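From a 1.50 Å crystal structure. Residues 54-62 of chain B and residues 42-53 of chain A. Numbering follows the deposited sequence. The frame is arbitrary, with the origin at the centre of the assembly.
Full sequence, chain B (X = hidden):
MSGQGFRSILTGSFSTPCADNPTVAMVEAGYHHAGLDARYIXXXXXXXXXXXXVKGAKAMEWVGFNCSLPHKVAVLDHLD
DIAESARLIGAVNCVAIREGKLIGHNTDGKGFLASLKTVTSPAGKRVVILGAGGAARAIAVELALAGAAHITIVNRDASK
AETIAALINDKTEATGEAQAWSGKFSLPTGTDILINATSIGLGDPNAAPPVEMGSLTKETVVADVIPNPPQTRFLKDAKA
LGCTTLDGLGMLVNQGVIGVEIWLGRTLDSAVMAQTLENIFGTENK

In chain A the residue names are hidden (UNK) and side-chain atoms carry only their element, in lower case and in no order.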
# COMPACT_ATOMS: atom_id res chain seq x y z
N VAL B 54 12.39 -3.49 -2.44
CA VAL B 54 12.50 -3.27 -3.88
C VAL B 54 11.92 -4.47 -4.64
O VAL B 54 11.08 -4.29 -5.55
CB VAL B 54 13.94 -2.89 -4.31
CG1 VAL B 54 14.04 -2.82 -5.81
CG2 VAL B 54 14.31 -1.53 -3.74
N LYS B 55 12.33 -5.69 -4.26
CA LYS B 55 11.81 -6.91 -4.86
C LYS B 55 10.30 -7.04 -4.62
O LYS B 55 9.59 -7.53 -5.48
CB LYS B 55 12.50 -8.15 -4.30
CG LYS B 55 13.91 -8.41 -4.79
CD LYS B 55 14.52 -9.45 -3.87
CE LYS B 55 15.99 -9.69 -4.11
NZ LYS B 55 16.52 -10.60 -3.05
N GLY B 56 9.85 -6.58 -3.45
CA GLY B 56 8.43 -6.50 -3.11
C GLY B 56 7.63 -5.61 -4.05
O GLY B 56 6.57 -6.01 -4.54
N ALA B 57 8.14 -4.40 -4.30
CA ALA B 57 7.46 -3.47 -5.23
C ALA B 57 7.35 -4.09 -6.63
O ALA B 57 6.30 -3.99 -7.25
CB ALA B 57 8.15 -2.12 -5.25
N LYS B 58 8.41 -4.75 -7.09
CA LYS B 58 8.37 -5.45 -8.38
C LYS B 58 7.30 -6.56 -8.37
O LYS B 58 6.52 -6.65 -9.31
CB LYS B 58 9.74 -6.05 -8.74
CG LYS B 58 10.79 -5.04 -9.20
CD LYS B 58 12.16 -5.71 -9.42
CE LYS B 58 12.24 -6.48 -10.73
NZ LYS B 58 13.54 -7.18 -10.95
N ALA B 59 7.27 -7.38 -7.32
CA ALA B 59 6.34 -8.52 -7.23
C ALA B 59 4.89 -8.08 -7.06
O ALA B 59 3.96 -8.79 -7.47
CB ALA B 59 6.73 -9.45 -6.08
N MET B 60 4.70 -6.93 -6.42
CA MET B 60 3.36 -6.36 -6.21
C MET B 60 2.95 -5.48 -7.38
O MET B 60 1.89 -4.87 -7.38
CB MET B 60 3.32 -5.55 -4.93
CG MET B 60 3.49 -6.36 -3.67
SD MET B 60 3.53 -5.24 -2.27
CE MET B 60 4.41 -6.18 -1.03
N GLU B 61 3.82 -5.41 -8.38
CA GLU B 61 3.55 -4.71 -9.65
C GLU B 61 3.30 -3.21 -9.51
O GLU B 61 2.51 -2.63 -10.24
CB GLU B 61 2.50 -5.42 -10.51
CG GLU B 61 2.84 -6.90 -10.67
CD GLU B 61 1.96 -7.68 -11.61
OE1 GLU B 61 1.01 -7.10 -12.19
OE2 GLU B 61 2.24 -8.89 -11.75
N TRP B 62 4.02 -2.58 -8.59
CA TRP B 62 4.10 -1.12 -8.56
C TRP B 62 4.70 -0.59 -9.85
O TRP B 62 5.46 -1.30 -10.54
CB TRP B 62 4.94 -0.62 -7.40
CG TRP B 62 4.50 -0.96 -6.01
CD1 TRP B 62 3.70 -2.00 -5.60
CD2 TRP B 62 4.94 -0.29 -4.82
NE1 TRP B 62 3.57 -1.97 -4.22
CE2 TRP B 62 4.34 -0.94 -3.73
CE3 TRP B 62 5.78 0.82 -4.60
CZ2 TRP B 62 4.56 -0.54 -2.40
CZ3 TRP B 62 5.98 1.25 -3.29
CH2 TRP B 62 5.36 0.58 -2.20
N UNK A 42 -4.54 -3.76 -2.33
CA UNK A 42 -4.95 -4.89 -3.16
C UNK A 42 -3.97 -5.06 -4.32
O UNK A 42 -3.94 -4.26 -5.27
n UNK A 42 -7.86 -5.50 -5.40
c UNK A 42 -6.36 -4.61 -3.69
c UNK A 42 -6.96 -5.79 -4.45
o UNK A 42 -6.66 -6.93 -4.16
N UNK A 43 -3.13 -6.09 -4.22
CA UNK A 43 -2.02 -6.31 -5.17
C UNK A 43 -2.26 -7.49 -6.09
O UNK A 43 -2.72 -8.54 -5.65
c UNK A 43 -0.73 -6.58 -4.42
s UNK A 43 -0.22 -5.27 -3.28
N UNK A 44 -1.92 -7.31 -7.36
CA UNK A 44 -2.00 -8.40 -8.28
C UNK A 44 -0.63 -9.06 -8.34
O UNK A 44 0.31 -8.52 -8.92
o UNK A 44 -4.26 -9.05 -10.67
c UNK A 44 -2.46 -7.93 -9.65
o UNK A 44 -2.26 -9.90 -10.88
c UNK A 44 -3.04 -9.03 -10.46
N UNK A 45 -0.54 -10.23 -7.71
CA UNK A 45 0.73 -10.90 -7.52
C UNK A 45 0.66 -12.23 -8.26
O UNK A 45 -0.22 -13.05 -8.00
c UNK A 45 2.26 -11.99 -5.83
c UNK A 45 1.16 -9.85 -5.24
c UNK A 45 1.02 -11.16 -6.01
N UNK A 46 1.59 -12.44 -9.19
CA UNK A 46 1.63 -13.68 -9.96
C UNK A 46 2.26 -14.81 -9.12
O UNK A 46 2.95 -14.56 -8.11
c UNK A 46 -0.27 -11.28 -13.21
c UNK A 46 2.36 -13.47 -11.30
c UNK A 46 0.29 -12.40 -12.34
c UNK A 46 1.81 -12.33 -12.17
n UNK A 46 -0.16 -9.88 -12.67
N UNK A 47 2.05 -16.07 -9.51
CA UNK A 47 2.63 -17.19 -8.74
C UNK A 47 4.14 -17.06 -8.58
O UNK A 47 4.67 -17.33 -7.49
c UNK A 47 2.27 -18.54 -9.33
N UNK A 48 4.83 -16.62 -9.63
CA UNK A 48 6.28 -16.45 -9.56
C UNK A 48 6.71 -15.26 -8.69
O UNK A 48 7.90 -15.10 -8.41
o UNK A 48 6.38 -15.20 -11.63
c UNK A 48 6.90 -16.32 -10.95
N UNK A 49 5.76 -14.40 -8.30
CA UNK A 49 6.05 -13.25 -7.46
C UNK A 49 5.70 -13.43 -6.00
O UNK A 49 6.00 -12.56 -5.19
N UNK A 50 5.06 -14.54 -5.65
CA UNK A 50 4.55 -14.67 -4.27
C UNK A 50 5.61 -14.61 -3.19
O UNK A 50 5.42 -13.90 -2.21
c UNK A 50 3.08 -16.18 -2.71
c UNK A 50 3.69 -15.92 -4.09
c UNK A 50 2.06 -15.11 -2.35
c UNK A 50 2.42 -17.55 -2.64
N UNK A 51 6.72 -15.34 -3.36
CA UNK A 51 7.80 -15.33 -2.39
C UNK A 51 8.32 -13.91 -2.12
O UNK A 51 8.41 -13.49 -0.98
c UNK A 51 8.93 -16.26 -2.82
N UNK A 52 8.56 -13.15 -3.18
CA UNK A 52 9.06 -11.79 -3.06
C UNK A 52 8.00 -10.83 -2.51
O UNK A 52 8.35 -9.86 -1.82
o UNK A 52 11.57 -12.57 -3.97
c UNK A 52 10.94 -11.86 -4.77
c UNK A 52 9.58 -11.28 -4.40
o UNK A 52 11.39 -11.58 -5.89
N UNK A 53 6.73 -11.08 -2.81
CA UNK A 53 5.68 -10.24 -2.25
C UNK A 53 5.58 -10.42 -0.75
O UNK A 53 5.39 -9.44 -0.02
c UNK A 53 4.33 -10.51 -2.91
O HOH W 1 -0.74 -4.86 -8.29
O HOH W 2 3.64 -10.43 -9.72
O HOH W 3 10.55 -9.35 -7.39

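Position 42 carries two side-chain carbons, the second bearing one oxygen and one nitrogen, and lies out of reach of chain B: an amide on a short stem, hence Asn A42. Its amide nitrogen is satisfied elsewhere in the structure. At position 43 one carbon is followed by a sulfur, 3.9 Å from SD of Met B60: Cys A43, a compact, polarizable neighbour for a buried thioether.

Position 44 has two carbons, the second holding two oxygens, so it is Asp A44. A buried carboxylate needs partners, and both its oxygens have them. Position 45 is a single carbon forking into two, one branch coming within 3.7 Å of O of Ala B59 and 4.2 Å of CA of Met B60: the beta-branched Val A45, apolar as a buried place beside Met B60 favours.

At position 46 four carbons run in a row to a nitrogen, which lies 2.8 Å from OE2 of Glu B61: Lys A46. Its CB points sideways, yet the chain brings NZ to Glu B61 OE2 and also to 2.8 Å from OD1 of Asp A44, forming a salt bridge with each. The ammonium thus serves two carboxylates that approach one another, with Glu B61 OE1 4.5 Å from Asp A44 OD1.

Position 47, with one carbon, and position 48, with one carbon and then an oxygen, touch nothing on chain B; they are Ala A47 and Ser A48, a small and a polar side chain at ease where both are exposed. Position 49 has no side-chain atoms, and its carbonyl O lies 3.3 Å from CB of Ala B59 while accepting a hydrogen bond from N of residue 53: Gly A49, whose bare backbone packs on that methyl.

At position 50, four carbons forked at the second, directed away from chain B, identify Leu A50, suitably buried; the lone carbon at position 51, also without contact, gives Ala A51. Position 52 repeats the two-carbon, two-oxygen pattern, its CB 3.8 Å from CB of Ala B59: Asp A52, whose partly exposed carboxylate can take a water. Position 53 has one carbon, 4.1 Å from CB of Ala B59 and 4.3 Å from CG of Met B60; it is Ala A53, small enough to sit so close.

The contact joins small apolar surfaces to a charged edge. Ala B59 nestles against the turn and helix of chain A, while Met B60 reaches Cys A43, Val A45 and Ala A53. Glu B61 leaves the helix with positive phi in a Schellman motif, and its side chain meets Lys A46. Three waters complete the seam: one links Asp A44 N to Met B60 O, another joins Lys A46 N to Ala B59 O and Glu B61 OE2, and the third bridges Asp A52 OD2 and Lys B55 O.

Chain A (42-53) NCDVKASGLADA
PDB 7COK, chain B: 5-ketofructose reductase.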